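Local coordinates for putative pyruvate dehydrogenase (Rhodopseudomonas palustris, PDB 3IC3), which is of unknown biochemical function, named a putative pyruvate dehydrogenase but belonging to a family of unknown function (DUF5076), and forms a two-chain assembly, at residues Leu76-Ile79 with Val80-Phe83. Residues are numbered along the deposited sequence; the frame is centred on the assembly and turned at random.
Sequences LERI and VEMF
V80 lies one turn beyond L76 in the alpha-helix 72-87, its N bonded to L76 O at 2.9 Å in the first of four successive i to i+4 backbone bonds that join 76-79 to 80-83. Its CG2 leans back toward L76 and sits 4.4 Å from L76 CG, a loose apolar touch; L76 also touches A57 and A61 of helix 46-66, whereas V80 packs on L87 of the second subunit. E81 continues the spiral with its N on E77 O and sends an extended chain back along the helix surface. There its carboxylate meets that of E77, which is folded over at chi2 (67°): E81 OE2 and E77 OE2 are 2.5 Å apart, the two planes nearly perpendicular at 81°. Oxygens this close suggest that one of the two acids holds a proton. The other oxygen, E81 OE1, makes a long salt bridge of 3.5 Å to R78 NE, approaching the guanidinium obliquely, and accepts from a water that also takes a weak bond from R78 NH2. R78 is held further by Y70, whose OH bonds to NH1. M82, a selenomethionine, gives its N to R78 O and turns its chain back at chi3 (-101°), bringing the terminal methyl over one face of the guanidinium, with CE 3.8 Å from R78 NH2. F83 N bonds to I79 O, the fourth of these bonds, and the helix runs on beyond it. The F83 ring is directed to the dimer interface, where it meets F83 of the second subunit edge-to-face, and V80 O lies in the ring plane at its edge.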
loop_
_atom_site.group_PDB
_atom_site.type_symbol
_atom_site.label_atom_id
_atom_site.label_comp_id
_atom_site.label_asym_id
_atom_site.label_seq_id
_atom_site.Cartn_x
_atom_site.Cartn_y
_atom_site.Cartn_z
ATOM N N LEU A 76 -3.662 -16.163 4.598
ATOM C CA LEU A 76 -4.490 -14.974 4.554
ATOM C C LEU A 76 -5.118 -14.716 5.925
ATOM O O LEU A 76 -5.125 -13.589 6.380
ATOM C CB LEU A 76 -5.588 -15.093 3.522
ATOM C CG LEU A 76 -6.435 -13.846 3.311
ATOM C CD1 LEU A 76 -5.599 -12.656 2.803
ATOM C CD2 LEU A 76 -7.532 -14.242 2.314
ATOM N N GLU A 77 -5.618 -15.763 6.582
ATOM C CA GLU A 77 -6.153 -15.589 7.944
ATOM C C GLU A 77 -5.132 -14.963 8.903
ATOM O O GLU A 77 -5.463 -14.051 9.674
ATOM C CB GLU A 77 -6.656 -16.936 8.506
ATOM C CG GLU A 77 -6.920 -16.941 10.016
ATOM C CD GLU A 77 -8.092 -16.061 10.462
ATOM O OE1 GLU A 77 -8.893 -15.649 9.591
ATOM O OE2 GLU A 77 -8.237 -15.813 11.708
ATOM N N ARG A 78 -3.903 -15.459 8.859
ATOM C CA ARG A 78 -2.825 -14.966 9.691
ATOM C C ARG A 78 -2.521 -13.492 9.422
ATOM O O ARG A 78 -2.364 -12.690 10.352
ATOM C CB ARG A 78 -1.550 -15.792 9.471
ATOM C CG ARG A 78 -1.573 -17.207 9.989
ATOM C CD ARG A 78 -1.654 -17.293 11.504
ATOM N NE ARG A 78 -1.070 -16.149 12.202
ATOM C CZ ARG A 78 0.176 -16.069 12.675
ATOM N NH1 ARG A 78 1.079 -17.061 12.525
ATOM N NH2 ARG A 78 0.525 -14.959 13.296
ATOM N N ILE A 79 -2.437 -13.141 8.149
ATOM C CA ILE A 79 -2.219 -11.742 7.759
ATOM C C ILE A 79 -3.350 -10.827 8.263
ATOM O O ILE A 79 -3.064 -9.761 8.840
ATOM C CB ILE A 79 -1.994 -11.592 6.246
ATOM C CG1 ILE A 79 -0.603 -12.143 5.893
ATOM C CG2 ILE A 79 -2.130 -10.103 5.814
ATOM C CD1 ILE A 79 -0.402 -12.439 4.448
ATOM N N VAL A 80 -4.596 -11.259 8.108
ATOM C CA VAL A 80 -5.739 -10.500 8.611
ATOM C C VAL A 80 -5.680 -10.350 10.139
ATOM O O VAL A 80 -5.978 -9.283 10.659
ATOM C CB VAL A 80 -7.085 -11.074 8.153
ATOM C CG1 VAL A 80 -8.239 -10.312 8.825
ATOM C CG2 VAL A 80 -7.207 -10.993 6.603
ATOM N N GLU A 81 -5.295 -11.417 10.862
ATOM C CA GLU A 81 -5.089 -11.323 12.316
ATOM C C GLU A 81 -4.041 -10.279 12.693
ATOM O O GLU A 81 -4.236 -9.474 13.614
ATOM C CB GLU A 81 -4.679 -12.685 12.906
ATOM C CG GLU A 81 -5.797 -13.715 12.863
ATOM C CD GLU A 81 -5.333 -15.147 13.180
ATOM O OE1 GLU A 81 -4.162 -15.380 13.551
ATOM O OE2 GLU A 81 -6.181 -16.042 13.061
HETATM N N MSE A 82 -2.927 -10.268 11.972
HETATM C CA MSE A 82 -1.883 -9.289 12.235
HETATM C C MSE A 82 -2.326 -7.864 11.913
HETATM O O MSE A 82 -2.044 -6.936 12.675
HETATM C CB MSE A 82 -0.610 -9.646 11.480
HETATM C CG MSE A 82 0.103 -10.836 12.081
HETATM SE SE MSE A 82 1.643 -11.358 11.023
HETATM C CE MSE A 82 0.853 -12.868 10.116
ATOM N N PHE A 83 -3.031 -7.714 10.800
ATOM C CA PHE A 83 -3.686 -6.446 10.402
ATOM C C PHE A 83 -4.601 -5.941 11.513
ATOM O O PHE A 83 -4.530 -4.773 11.909
ATOM C CB PHE A 83 -4.483 -6.688 9.106
ATOM C CG PHE A 83 -5.482 -5.620 8.748
ATOM C CD1 PHE A 83 -5.088 -4.443 8.141
ATOM C CD2 PHE A 83 -6.837 -5.802 8.998
ATOM C CE1 PHE A 83 -6.012 -3.478 7.789
ATOM C CE2 PHE A 83 -7.770 -4.805 8.654
ATOM C CZ PHE A 83 -7.358 -3.660 8.064
HETATM O O HOH W 1 -1.859 -14.195 14.516
#